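Local coordinates for hypothetical conserved protein (Geobacillus kaustophilus, PDB 2QYH), which is of unknown function but, as a member of the haloacid dehalogenase-like hydrolase family, is probably a magnesium-dependent phosphatase, at residues T91-K96 / E156-N161. Residues are numbered along the deposited sequence; the frame is centred on the assembly and turned at random.
Sequences TEEAHK and EPYVRN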
loop_
_atom_site.group_PDB
_atom_site.type_symbol
_atom_site.label_atom_id
_atom_site.label_comp_id
_atom_site.label_asym_id
_atom_site.label_seq_id
_atom_site.Cartn_x
_atom_site.Cartn_y
_atom_site.Cartn_z
ATOM N N THR D 91 14.222 -1.810 -26.375
ATOM C CA THR D 91 14.138 -0.389 -26.058
ATOM C C THR D 91 14.541 0.468 -27.258
ATOM O O THR D 91 13.844 1.424 -27.620
ATOM C CB THR D 91 15.047 -0.025 -24.859
ATOM O OG1 THR D 91 14.754 -0.887 -23.756
ATOM C CG2 THR D 91 14.808 1.416 -24.426
ATOM N N GLU D 92 15.664 0.121 -27.876
ATOM C CA GLU D 92 16.141 0.875 -29.025
ATOM C C GLU D 92 15.177 0.773 -30.193
ATOM O O GLU D 92 14.785 1.788 -30.766
ATOM C CB GLU D 92 17.537 0.402 -29.428
ATOM C CG GLU D 92 18.630 0.989 -28.545
ATOM C CD GLU D 92 19.972 0.306 -28.726
ATOM O OE1 GLU D 92 20.391 0.111 -29.886
ATOM O OE2 GLU D 92 20.611 -0.027 -27.704
ATOM N N GLU D 93 14.777 -0.446 -30.535
ATOM C CA GLU D 93 13.849 -0.635 -31.641
ATOM C C GLU D 93 12.533 0.105 -31.383
ATOM O O GLU D 93 12.028 0.807 -32.261
ATOM C CB GLU D 93 13.585 -2.129 -31.876
ATOM C CG GLU D 93 12.593 -2.404 -33.006
ATOM C CD GLU D 93 12.509 -3.873 -33.386
ATOM O OE1 GLU D 93 11.541 -4.250 -34.084
ATOM O OE2 GLU D 93 13.409 -4.649 -33.000
ATOM N N ALA D 94 11.990 -0.041 -30.178
ATOM C CA ALA D 94 10.737 0.616 -29.813
ATOM C C ALA D 94 10.875 2.139 -29.839
ATOM O O ALA D 94 9.966 2.843 -30.282
ATOM C CB ALA D 94 10.293 0.157 -28.429
ATOM N N HIS D 95 12.010 2.637 -29.349
ATOM C CA HIS D 95 12.279 4.073 -29.324
ATOM C C HIS D 95 12.231 4.640 -30.746
ATOM O O HIS D 95 11.827 5.786 -30.959
ATOM C CB HIS D 95 13.653 4.334 -28.696
ATOM C CG HIS D 95 14.058 5.775 -28.700
ATOM N ND1 HIS D 95 14.323 6.472 -29.860
ATOM C CD2 HIS D 95 14.235 6.654 -27.685
ATOM C CE1 HIS D 95 14.648 7.716 -29.560
ATOM N NE2 HIS D 95 14.603 7.854 -28.248
ATOM N N LYS D 96 12.642 3.823 -31.714
ATOM C CA LYS D 96 12.640 4.224 -33.113
ATOM C C LYS D 96 11.221 4.518 -33.583
ATOM O O LYS D 96 11.010 5.362 -34.454
ATOM C CB LYS D 96 13.241 3.123 -33.986
ATOM C CG LYS D 96 14.680 2.771 -33.650
ATOM C CD LYS D 96 15.219 1.720 -34.613
ATOM C CE LYS D 96 16.570 1.182 -34.161
ATOM N NZ LYS D 96 17.592 2.255 -34.002
ATOM N N GLU D 156 2.555 -6.296 -33.572
ATOM C CA GLU D 156 3.030 -7.370 -34.456
ATOM C C GLU D 156 4.559 -7.493 -34.571
ATOM O O GLU D 156 5.127 -8.544 -34.267
ATOM C CB GLU D 156 2.421 -7.213 -35.855
ATOM C CG GLU D 156 3.009 -8.151 -36.911
ATOM C CD GLU D 156 2.687 -9.611 -36.654
ATOM O OE1 GLU D 156 2.955 -10.093 -35.535
ATOM O OE2 GLU D 156 2.173 -10.281 -37.576
ATOM N N PRO D 157 5.243 -6.421 -35.014
ATOM C CA PRO D 157 6.704 -6.450 -35.157
ATOM C C PRO D 157 7.423 -6.918 -33.895
ATOM O O PRO D 157 8.201 -7.870 -33.934
ATOM C CB PRO D 157 7.043 -5.004 -35.507
ATOM C CG PRO D 157 5.830 -4.557 -36.259
ATOM C CD PRO D 157 4.708 -5.106 -35.418
ATOM N N TYR D 158 7.159 -6.238 -32.781
ATOM C CA TYR D 158 7.769 -6.565 -31.492
ATOM C C TYR D 158 7.553 -8.032 -31.147
ATOM O O TYR D 158 8.494 -8.742 -30.787
ATOM C CB TYR D 158 7.163 -5.689 -30.396
ATOM C CG TYR D 158 7.372 -4.213 -30.617
ATOM C CD1 TYR D 158 8.653 -3.667 -30.610
ATOM C CD2 TYR D 158 6.291 -3.360 -30.839
ATOM C CE1 TYR D 158 8.855 -2.305 -30.817
ATOM C CE2 TYR D 158 6.481 -1.994 -31.049
ATOM C CZ TYR D 158 7.766 -1.477 -31.036
ATOM O OH TYR D 158 7.968 -0.134 -31.239
ATOM N N VAL D 159 6.304 -8.471 -31.254
ATOM C CA VAL D 159 5.942 -9.852 -30.979
ATOM C C VAL D 159 6.811 -10.775 -31.826
ATOM O O VAL D 159 7.385 -11.742 -31.322
ATOM C CB VAL D 159 4.450 -10.116 -31.333
ATOM C CG1 VAL D 159 4.120 -11.595 -31.167
ATOM C CG2 VAL D 159 3.541 -9.268 -30.449
ATOM N N ARG D 160 6.904 -10.446 -33.115
ATOM C CA ARG D 160 7.664 -11.201 -34.110
ATOM C C ARG D 160 9.185 -11.139 -33.952
ATOM O O ARG D 160 9.866 -12.158 -34.076
ATOM C CB ARG D 160 7.305 -10.696 -35.506
ATOM C CG ARG D 160 7.130 -11.771 -36.560
ATOM C CD ARG D 160 5.729 -12.353 -36.505
ATOM N NE ARG D 160 5.555 -13.300 -35.409
ATOM C CZ ARG D 160 4.373 -13.684 -34.937
ATOM N NH1 ARG D 160 3.254 -13.195 -35.459
ATOM N NH2 ARG D 160 4.311 -14.567 -33.952
ATOM N N ASN D 161 9.720 -9.950 -33.691
ATOM C CA ASN D 161 11.164 -9.789 -33.560
ATOM C C ASN D 161 11.737 -10.192 -32.215
ATOM O O ASN D 161 12.955 -10.300 -32.070
ATOM C CB ASN D 161 11.578 -8.343 -33.846
ATOM C CG ASN D 161 11.167 -7.879 -35.230
ATOM O OD1 ASN D 161 11.186 -8.651 -36.191
ATOM N ND2 ASN D 161 10.805 -6.605 -35.340
#
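Glu93 and Asn161 join the outer sides of two nearly antiparallel helices, whose short segments keep their axes 11.4 Å apart at 161°. From CB, the Glu93 side chain sets out with CG anti to the backbone N (chi1 179°) and stays extended, which carries the carboxylate across to Asn161. Its CG passes obliquely by the Tyr158 ring, 4.3 Å from CE1. At CD the carboxylate divides its work: OE1 accepts a hydrogen bond from Asn161 ND2 at 2.8 Å, through the syn lone pair, while OE2 bonds to the hydroxyl of Tyr162. The Asn161 bond is bent, with an N-H...O angle of 135°, and OE1 is tilted moderately from the amide plane. Shortening Glu93 to an alanine is likely to leave the Asn161 amide and the Tyr162 hydroxyl without the carboxylate that each binds through its own oxygen.

Deeper in the interface, Tyr158 spans the same gap and sets its ring edge against Ala94, whose CA lies 3.6 Å from CE1 and whose CB packs 3.7 Å from the same carbon. Beyond it, the OH of the buried Tyr158 is hydrogen-bonded to His99 ND1 and Asn97 ND2, which follow Lys96 closely in the chain. Ala94 and Tyr158 both also rest on Leu148 of strand 145-148, so the two helices lie side by side against the five-stranded antiparallel sheet, an alpha+beta arrangement consistent with the cap domain of Cof-type HAD hydrolases.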